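Local coordinates for putative cathepsin d (PDB 5N7Q), which probably acts as an aspartic endopeptidase of the pepsin-like A1 family and is bound here by the inhibitor pepstatin A, at residues Val240-Asn244 / Ser300-Gly304; Thr271-Ser275 / Trp312-Phe318; Phe279-Asp285 / Val317-Tyr322. All coordinates share one frame. Residue numbers count along the deposited sequence, not the author numbering.

Overall arrangement
Contacts 1 and 2 illustrate how the C-terminal lobe of a bilobal pepsin-like protease is filled around its mixed sheet; contact 3 carries this packing to the start of strand 322-327 in the sheet between the lobes. The segments alternate along the chain: 240-244, 271-275, 279-285, 300-304, 312-318, 317-322. Centres lie about 13 Å (contacts 1 and 2), 15 Å (1 and 3) and 8 Å (2 and 3) apart. Contact 2 touches both others, meeting contact 1 at V240-W312 and F302-F272 and sharing V317 and F318 of helix 316-319 with contact 3; contacts 1 and 3 do not touch. The L314 side chain in contact 2 is about 7 Å from that of the predicted catalytic D227.

Contact 1 (Val240-Asn244 / Ser300-Gly304); sequences VDSLN and SGFMG
Residues 240-244 are regular helix, part of helix 237-247, while 302-304 run as extended strand. The short axes approach to 8.0 Å at 144° between their N-to-C directions, a signed crossing of -144°, and the nearest CA atoms across the pair are those of V240 and G304, 5.6 Å apart. This is helix-on-sheet packing inside one lobe of the pepsin-like fold. Within strand 295-304, which is interrupted here, S300 (phi/psi -67/130) and G301 (-78/12) form an ST turn, in which F302 N donates to S300 OG over 3.3 Å.

On the helix, V240 (chi1 t) and L243 (t, p) point toward the strand. V240 CG1 lies against the backbone, 3.4 Å from F302 O and 3.6 Å from G304 N. L243 CD2 sits over a face of the F302 ring, a CH-pi contact 3.9 Å from the centroid and 18° off the normal; F302 takes chi1 m with chi2 -80°. M303 points away from the helix and packs on a modified side chain of the bound inhibitor chain. The polar link is N244 (chi1 -81°, chi2 -73°), whose amide joins both partners: OD1 accepts from S300 OG at 2.7 Å, while ND2 donates to F302 O at 3.0 Å and to the helical V240 O, also at 3.0 Å.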
loop_
_atom_site.group_PDB
_atom_site.type_symbol
_atom_site.label_atom_id
_atom_site.label_comp_id
_atom_site.label_asym_id
_atom_site.label_seq_id
_atom_site.Cartn_x
_atom_site.Cartn_y
_atom_site.Cartn_z
ATOM N N VAL A 240 -2.303 -19.903 3.832
ATOM C CA VAL A 240 -2.459 -19.549 2.436
ATOM C C VAL A 240 -2.297 -20.767 1.527
ATOM O O VAL A 240 -3.018 -20.901 0.534
ATOM C CB VAL A 240 -1.494 -18.419 2.061
ATOM C CG1 VAL A 240 -1.529 -18.117 0.566
ATOM C CG2 VAL A 240 -1.813 -17.158 2.861
ATOM N N ASP A 241 -1.381 -21.662 1.880
ATOM C CA ASP A 241 -1.289 -22.951 1.148
ATOM C C ASP A 241 -2.662 -23.679 1.135
ATOM O O ASP A 241 -3.122 -24.109 0.093
ATOM C CB ASP A 241 -0.218 -23.869 1.767
ATOM C CG ASP A 241 1.191 -23.433 1.497
ATOM O OD1 ASP A 241 1.455 -22.574 0.624
ATOM O OD2 ASP A 241 2.093 -23.972 2.189
ATOM N N SER A 242 -3.274 -23.805 2.312
ATOM C CA SER A 242 -4.566 -24.467 2.445
ATOM C C SER A 242 -5.700 -23.734 1.735
ATOM O O SER A 242 -6.540 -24.362 1.077
ATOM C CB SER A 242 -4.913 -24.691 3.908
ATOM O OG SER A 242 -3.919 -25.492 4.530
ATOM N N LEU A 243 -5.732 -22.405 1.857
ATOM C CA LEU A 243 -6.734 -21.632 1.141
ATOM C C LEU A 243 -6.614 -21.869 -0.363
ATOM O O LEU A 243 -7.607 -22.127 -1.026
ATOM C CB LEU A 243 -6.615 -20.142 1.474
ATOM C CG LEU A 243 -7.595 -19.196 0.785
ATOM C CD1 LEU A 243 -9.041 -19.607 0.968
ATOM C CD2 LEU A 243 -7.380 -17.786 1.313
ATOM N N ASN A 244 -5.402 -21.755 -0.882
ATOM C CA ASN A 244 -5.197 -22.039 -2.300
ATOM C C ASN A 244 -5.547 -23.463 -2.711
ATOM O O ASN A 244 -6.128 -23.639 -3.769
ATOM C CB ASN A 244 -3.792 -21.631 -2.745
ATOM C CG ASN A 244 -3.708 -20.149 -3.016
ATOM O OD1 ASN A 244 -4.247 -19.685 -4.034
ATOM N ND2 ASN A 244 -3.126 -19.393 -2.101
ATOM N N SER A 300 -3.760 -16.095 -8.151
ATOM C CA SER A 300 -4.503 -16.045 -6.923
ATOM C C SER A 300 -4.039 -14.857 -6.092
ATOM O O SER A 300 -2.842 -14.707 -5.847
ATOM C CB SER A 300 -4.258 -17.306 -6.116
ATOM O OG SER A 300 -4.828 -17.154 -4.824
ATOM N N GLY A 301 -4.976 -14.071 -5.629
ATOM C CA GLY A 301 -4.665 -12.918 -4.799
ATOM C C GLY A 301 -4.336 -13.229 -3.355
ATOM O O GLY A 301 -4.278 -12.310 -2.548
ATOM N N PHE A 302 -4.126 -14.495 -3.024
ATOM C CA PHE A 302 -3.666 -14.902 -1.694
ATOM C C PHE A 302 -2.314 -15.539 -1.813
ATOM O O PHE A 302 -2.186 -16.612 -2.420
ATOM C CB PHE A 302 -4.672 -15.826 -0.999
ATOM C CG PHE A 302 -6.055 -15.299 -1.031
ATOM C CD1 PHE A 302 -6.457 -14.337 -0.136
ATOM C CD2 PHE A 302 -6.948 -15.730 -1.999
ATOM C CE1 PHE A 302 -7.734 -13.823 -0.205
ATOM C CE2 PHE A 302 -8.225 -15.229 -2.068
ATOM C CZ PHE A 302 -8.616 -14.251 -1.164
ATOM N N MET A 303 -1.285 -14.896 -1.264
ATOM C CA MET A 303 0.086 -15.342 -1.331
ATOM C C MET A 303 0.692 -15.500 0.070
ATOM O O MET A 303 0.357 -14.783 0.997
ATOM C CB MET A 303 0.914 -14.405 -2.197
ATOM C CG MET A 303 0.961 -12.978 -1.709
ATOM S SD MET A 303 2.140 -11.949 -2.613
ATOM C CE MET A 303 3.693 -12.333 -1.845
ATOM N N GLY A 304 1.628 -16.416 0.214
ATOM C CA GLY A 304 2.252 -16.670 1.509
ATOM C C GLY A 304 3.403 -15.717 1.800
ATOM O O GLY A 304 4.202 -15.410 0.902
#

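Contact 2 (Thr271-Ser275 / Trp312-Phe318); sequences TFTIS and WILGDVF
Strand 271-274 and strand 312-314 are not neighbours in a sheet but cross nearly at right angles, 98° between their N-to-C directions (signed -98°), with their short axes 11.8 Å apart at closest. After L314 the chain passes through G315, the N-cap residue, into helix 316-318, where F318 N donates to G315 O at 2.9 Å. This turn leaves a concave wall made by W312, L314 and F318. Even F272 and F318, whose CA atoms are the nearest across the pair, are 9.5 Å apart there, so large side chains must fill the space.

F272 is the bump that enters this hollow. With chi1 m and chi2 76°, its ring turns an edge toward the face of W312 (m, 75°) in an offset edge-to-face pair: centroids 5.8 Å apart, planes at 84°, and F272 CE2 4.1 Å from W312 CE3. F318 (chi1 t) then turns its own edge toward the face of F272, centroids 5.7 Å apart and planes at 74°. L314 (m, t) brings CD2 to 3.8 Å from F272 CE2, an off-centre CH-pi contact. I274 (m, t) fills a second dip, its CD1 lying 3.9 Å from F318 CZ and 4.3 Å from L314 CD1. No hydrogen bond crosses the contact; I233 of strand 233-235 also packs on F272, W312 and L314. Meanwhile I313 touches D227 and the bound inhibitor chain. The whole is an aromatic cluster behind the hydrophobic-hydrophobic-glycine segment (I313, L314, G315) that in pepsin-like proteases completes the psi-shaped motif around a catalytic aspartate.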
loop_
_atom_site.group_PDB
_atom_site.type_symbol
_atom_site.label_atom_id
_atom_site.label_comp_id
_atom_site.label_asym_id
_atom_site.label_seq_id
_atom_site.Cartn_x
_atom_site.Cartn_y
_atom_site.Cartn_z
ATOM N N THR A 271 -13.952 -14.585 2.706
ATOM C CA THR A 271 -14.504 -13.581 3.627
ATOM C C THR A 271 -13.605 -13.364 4.830
ATOM O O THR A 271 -13.187 -14.332 5.482
ATOM C CB THR A 271 -15.892 -14.023 4.083
ATOM O OG1 THR A 271 -16.729 -14.216 2.940
ATOM C CG2 THR A 271 -16.530 -12.991 5.034
ATOM N N PHE A 272 -13.341 -12.088 5.155
ATOM C CA PHE A 272 -12.589 -11.661 6.345
ATOM C C PHE A 272 -13.570 -11.056 7.317
ATOM O O PHE A 272 -14.392 -10.221 6.934
ATOM C CB PHE A 272 -11.526 -10.609 5.982
ATOM C CG PHE A 272 -10.372 -11.181 5.234
ATOM C CD1 PHE A 272 -10.516 -11.494 3.880
ATOM C CD2 PHE A 272 -9.158 -11.443 5.861
ATOM C CE1 PHE A 272 -9.464 -12.072 3.185
ATOM C CE2 PHE A 272 -8.112 -12.022 5.167
ATOM C CZ PHE A 272 -8.266 -12.339 3.836
ATOM N N THR A 273 -13.554 -11.538 8.553
ATOM C CA THR A 273 -14.442 -11.022 9.588
ATOM C C THR A 273 -13.626 -10.090 10.471
ATOM O O THR A 273 -12.634 -10.492 11.065
ATOM C CB THR A 273 -15.087 -12.143 10.408
ATOM O OG1 THR A 273 -15.906 -12.946 9.536
ATOM C CG2 THR A 273 -15.978 -11.528 11.518
ATOM N N ILE A 274 -14.058 -8.831 10.556
ATOM C CA ILE A 274 -13.330 -7.793 11.269
ATOM C C ILE A 274 -14.345 -7.017 12.081
ATOM O O ILE A 274 -15.366 -6.601 11.551
ATOM C CB ILE A 274 -12.603 -6.824 10.286
ATOM C CG1 ILE A 274 -11.748 -7.617 9.270
ATOM C CG2 ILE A 274 -11.800 -5.805 11.074
ATOM C CD1 ILE A 274 -11.173 -6.751 8.151
ATOM N N SER A 275 -14.087 -6.879 13.374
ATOM C CA SER A 275 -15.053 -6.262 14.306
ATOM C C SER A 275 -16.454 -6.893 14.207
ATOM O O SER A 275 -17.469 -6.213 14.324
ATOM C CB SER A 275 -15.084 -4.737 14.130
ATOM O OG SER A 275 -13.827 -4.167 14.507
ATOM N N TRP A 312 -1.546 -11.230 8.475
ATOM C CA TRP A 312 -2.047 -11.092 7.123
ATOM C C TRP A 312 -1.856 -9.663 6.685
ATOM O O TRP A 312 -2.154 -8.720 7.439
ATOM C CB TRP A 312 -3.547 -11.402 7.071
ATOM C CG TRP A 312 -3.897 -12.840 7.410
ATOM C CD1 TRP A 312 -3.911 -13.412 8.650
ATOM C CD2 TRP A 312 -4.316 -13.872 6.493
ATOM N NE1 TRP A 312 -4.313 -14.727 8.570
ATOM C CE2 TRP A 312 -4.560 -15.039 7.257
ATOM C CE3 TRP A 312 -4.511 -13.916 5.105
ATOM C CZ2 TRP A 312 -4.971 -16.243 6.671
ATOM C CZ3 TRP A 312 -4.922 -15.110 4.532
ATOM C CH2 TRP A 312 -5.162 -16.250 5.321
ATOM N N ILE A 313 -1.345 -9.475 5.481
ATOM C CA ILE A 313 -1.293 -8.131 4.902
ATOM C C ILE A 313 -2.474 -7.983 3.946
ATOM O O ILE A 313 -2.564 -8.717 2.935
ATOM C CB ILE A 313 0.014 -7.845 4.150
ATOM C CG1 ILE A 313 1.255 -7.962 5.069
ATOM C CG2 ILE A 313 -0.064 -6.453 3.526
ATOM C CD1 ILE A 313 2.592 -7.798 4.352
ATOM N N LEU A 314 -3.373 -7.076 4.276
ATOM C CA LEU A 314 -4.511 -6.734 3.430
ATOM C C LEU A 314 -4.070 -5.620 2.487
ATOM O O LEU A 314 -4.021 -4.464 2.848
ATOM C CB LEU A 314 -5.706 -6.339 4.296
ATOM C CG LEU A 314 -6.199 -7.381 5.315
ATOM C CD1 LEU A 314 -7.477 -6.936 5.978
ATOM C CD2 LEU A 314 -6.387 -8.727 4.642
ATOM N N GLY A 315 -3.675 -6.005 1.285
ATOM C CA GLY A 315 -3.228 -5.095 0.243
ATOM C C GLY A 315 -4.361 -4.710 -0.684
ATOM O O GLY A 315 -5.532 -4.757 -0.296
ATOM N N ASP A 316 -3.996 -4.293 -1.905
ATOM C CA ASP A 316 -4.925 -3.641 -2.817
ATOM C C ASP A 316 -6.112 -4.536 -3.192
ATOM O O ASP A 316 -7.207 -4.053 -3.457
ATOM C CB ASP A 316 -4.217 -3.168 -4.088
ATOM C CG ASP A 316 -3.044 -2.229 -3.829
ATOM O OD1 ASP A 316 -3.048 -1.536 -2.765
ATOM O OD2 ASP A 316 -2.122 -2.170 -4.698
ATOM N N VAL A 317 -5.914 -5.850 -3.208
ATOM C CA VAL A 317 -7.048 -6.771 -3.434
ATOM C C VAL A 317 -8.209 -6.512 -2.464
ATOM O O VAL A 317 -9.381 -6.573 -2.852
ATOM C CB VAL A 317 -6.567 -8.240 -3.347
ATOM C CG1 VAL A 317 -7.714 -9.186 -3.050
ATOM C CG2 VAL A 317 -5.841 -8.608 -4.616
ATOM N N PHE A 318 -7.881 -6.211 -1.201
ATOM C CA PHE A 318 -8.877 -5.876 -0.162
ATOM C C PHE A 318 -9.248 -4.405 -0.136
ATOM O O PHE A 318 -10.436 -4.050 -0.004
ATOM C CB PHE A 318 -8.367 -6.293 1.242
ATOM C CG PHE A 318 -9.408 -6.272 2.314
ATOM C CD1 PHE A 318 -10.237 -7.364 2.512
ATOM C CD2 PHE A 318 -9.579 -5.166 3.123
ATOM C CE1 PHE A 318 -11.198 -7.354 3.494
ATOM C CE2 PHE A 318 -10.565 -5.146 4.095
ATOM C CZ PHE A 318 -11.353 -6.228 4.303
#

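Contact 3 (Phe279-Asp285 / Val317-Tyr322); sequences FSLRSKD and VFLGPY
Two segments that each change structure midway meet here in opposite order: the CA atoms of F279 and Y322 are 8.1 Å apart, those of L281 and F318 7.5 Å, and those of D285 and V317 6.3 Å. F279 (chi1 m, chi2 -88°) aims its ring edge at the face of Y322 (m, -70°), a T-shaped pair with centroids 5.2 Å apart and planes at 89°. F279 CB lies 3.7 Å from F318 CZ, helped by the t rotamer of F318, which carries that ring back across the gap although its CB points away. The Y322 rotamer also delivers OH to S280 O, a 2.7 Å hydrogen bond.

Strand 277-281 is the second arm of a beta hairpin with strand 270-274, whereas Y322 opens strand 322-327 of the sheet joining the two lobes of the pepsin fold. L281 (m, t) reaches from the hairpin onto the helix 316-319 side, with CD2 3.7 Å from P321 CG and 4.1 Å from Y322 CE2, and CD1 4.2 Å from F318 CD1. Beyond it, R282 is the N-cap of helix 283-286; D285 (chi1 m) turns OD2 back to accept from R282 N at 2.8 Å. A water donates to D285 O at 2.7 Å and to V317 O at 2.8 Å.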
loop_
_atom_site.group_PDB
_atom_site.type_symbol
_atom_site.label_atom_id
_atom_site.label_comp_id
_atom_site.label_asym_id
_atom_site.label_seq_id
_atom_site.Cartn_x
_atom_site.Cartn_y
_atom_site.Cartn_z
ATOM N N PHE A 279 -16.472 -9.137 5.576
ATOM C CA PHE A 279 -15.971 -8.410 4.413
ATOM C C PHE A 279 -15.623 -9.473 3.354
ATOM O O PHE A 279 -14.580 -10.118 3.429
ATOM C CB PHE A 279 -14.755 -7.559 4.819
ATOM C CG PHE A 279 -15.117 -6.452 5.763
ATOM C CD1 PHE A 279 -15.527 -5.226 5.284
ATOM C CD2 PHE A 279 -15.102 -6.680 7.127
ATOM C CE1 PHE A 279 -15.918 -4.228 6.159
ATOM C CE2 PHE A 279 -15.485 -5.688 8.011
ATOM C CZ PHE A 279 -15.888 -4.458 7.515
ATOM N N SER A 280 -16.521 -9.610 2.392
ATOM C CA SER A 280 -16.464 -10.656 1.355
ATOM C C SER A 280 -15.678 -10.175 0.134
ATOM O O SER A 280 -15.748 -9.010 -0.256
ATOM C CB SER A 280 -17.903 -11.021 0.978
ATOM O OG SER A 280 -17.940 -12.126 0.090
ATOM N N LEU A 281 -14.916 -11.096 -0.452
ATOM C CA LEU A 281 -14.226 -10.877 -1.706
ATOM C C LEU A 281 -14.711 -11.938 -2.690
ATOM O O LEU A 281 -14.595 -13.116 -2.413
ATOM C CB LEU A 281 -12.718 -11.042 -1.501
ATOM C CG LEU A 281 -12.108 -10.092 -0.479
ATOM C CD1 LEU A 281 -10.685 -10.513 -0.197
ATOM C CD2 LEU A 281 -12.112 -8.674 -1.024
ATOM N N ARG A 282 -15.236 -11.493 -3.825
ATOM C CA ARG A 282 -15.577 -12.382 -4.939
ATOM C C ARG A 282 -14.323 -12.736 -5.682
ATOM O O ARG A 282 -13.300 -12.028 -5.591
ATOM C CB ARG A 282 -16.516 -11.643 -5.890
ATOM C CG ARG A 282 -17.826 -11.176 -5.259
ATOM C CD ARG A 282 -18.515 -10.099 -6.107
ATOM N NE ARG A 282 -18.650 -10.490 -7.497
ATOM C CZ ARG A 282 -18.663 -9.683 -8.567
ATOM N NH1 ARG A 282 -18.572 -8.356 -8.460
ATOM N NH2 ARG A 282 -18.765 -10.230 -9.772
ATOM N N SER A 283 -14.378 -13.784 -6.508
ATOM C CA SER A 283 -13.227 -14.110 -7.341
ATOM C C SER A 283 -12.886 -12.941 -8.265
ATOM O O SER A 283 -11.706 -12.714 -8.573
ATOM C CB SER A 283 -13.449 -15.410 -8.111
ATOM O OG SER A 283 -14.500 -15.237 -9.026
ATOM N N LYS A 284 -13.894 -12.144 -8.629
ATOM C CA LYS A 284 -13.628 -10.937 -9.429
ATOM C C LYS A 284 -12.705 -9.968 -8.681
ATOM O O LYS A 284 -11.863 -9.298 -9.302
ATOM C CB LYS A 284 -14.913 -10.226 -9.862
ATOM C CG LYS A 284 -14.667 -9.019 -10.779
ATOM C CD LYS A 284 -15.939 -8.675 -11.533
ATOM C CE LYS A 284 -15.760 -7.557 -12.554
ATOM N NZ LYS A 284 -17.085 -6.981 -12.929
ATOM N N ASP A 285 -12.832 -9.936 -7.350
ATOM C CA ASP A 285 -11.989 -9.103 -6.492
ATOM C C ASP A 285 -10.588 -9.695 -6.290
ATOM O O ASP A 285 -9.601 -8.963 -6.293
ATOM C CB ASP A 285 -12.620 -8.913 -5.118
ATOM C CG ASP A 285 -13.986 -8.250 -5.178
ATOM O OD1 ASP A 285 -14.131 -7.219 -5.867
ATOM O OD2 ASP A 285 -14.924 -8.764 -4.517
ATOM N N VAL A 317 -5.914 -5.850 -3.208
ATOM C CA VAL A 317 -7.048 -6.771 -3.434
ATOM C C VAL A 317 -8.209 -6.512 -2.464
ATOM O O VAL A 317 -9.381 -6.573 -2.852
ATOM C CB VAL A 317 -6.567 -8.240 -3.347
ATOM C CG1 VAL A 317 -7.714 -9.186 -3.050
ATOM C CG2 VAL A 317 -5.841 -8.608 -4.616
ATOM N N PHE A 318 -7.881 -6.211 -1.201
ATOM C CA PHE A 318 -8.877 -5.876 -0.162
ATOM C C PHE A 318 -9.248 -4.405 -0.136
ATOM O O PHE A 318 -10.436 -4.050 -0.004
ATOM C CB PHE A 318 -8.367 -6.293 1.242
ATOM C CG PHE A 318 -9.408 -6.272 2.314
ATOM C CD1 PHE A 318 -10.237 -7.364 2.512
ATOM C CD2 PHE A 318 -9.579 -5.166 3.123
ATOM C CE1 PHE A 318 -11.198 -7.354 3.494
ATOM C CE2 PHE A 318 -10.565 -5.146 4.095
ATOM C CZ PHE A 318 -11.353 -6.228 4.303
ATOM N N LEU A 319 -8.250 -3.544 -0.287
ATOM C CA LEU A 319 -8.434 -2.110 -0.076
ATOM C C LEU A 319 -9.103 -1.432 -1.265
ATOM O O LEU A 319 -9.506 -0.278 -1.167
ATOM C CB LEU A 319 -7.057 -1.464 0.226
ATOM C CG LEU A 319 -6.327 -1.988 1.470
ATOM C CD1 LEU A 319 -4.907 -1.414 1.494
ATOM C CD2 LEU A 319 -7.087 -1.670 2.735
ATOM N N GLY A 320 -9.251 -2.131 -2.377
ATOM C CA GLY A 320 -10.101 -1.665 -3.481
ATOM C C GLY A 320 -11.588 -1.772 -3.208
ATOM O O GLY A 320 -12.322 -0.780 -3.290
ATOM N N PRO A 321 -12.077 -2.986 -2.907
ATOM C CA PRO A 321 -13.532 -3.121 -2.650
ATOM C C PRO A 321 -13.977 -2.492 -1.322
ATOM O O PRO A 321 -15.174 -2.248 -1.134
ATOM C CB PRO A 321 -13.773 -4.655 -2.684
ATOM C CG PRO A 321 -12.429 -5.263 -2.541
ATOM C CD PRO A 321 -11.451 -4.300 -3.149
ATOM N N TYR A 322 -13.021 -2.245 -0.426
ATOM C CA TYR A 322 -13.308 -1.604 0.861
ATOM C C TYR A 322 -12.522 -0.311 0.998
ATOM O O TYR A 322 -11.309 -0.317 1.147
ATOM C CB TYR A 322 -13.087 -2.592 2.010
ATOM C CG TYR A 322 -14.030 -3.778 1.818
ATOM C CD1 TYR A 322 -15.392 -3.618 1.985
ATOM C CD2 TYR A 322 -13.591 -4.997 1.325
ATOM C CE1 TYR A 322 -16.277 -4.633 1.722
ATOM C CE2 TYR A 322 -14.465 -6.025 1.060
ATOM C CZ TYR A 322 -15.816 -5.826 1.241
ATOM O OH TYR A 322 -16.694 -6.871 0.992
HETATM O O HOH W 1 -9.848 -6.334 -5.556
#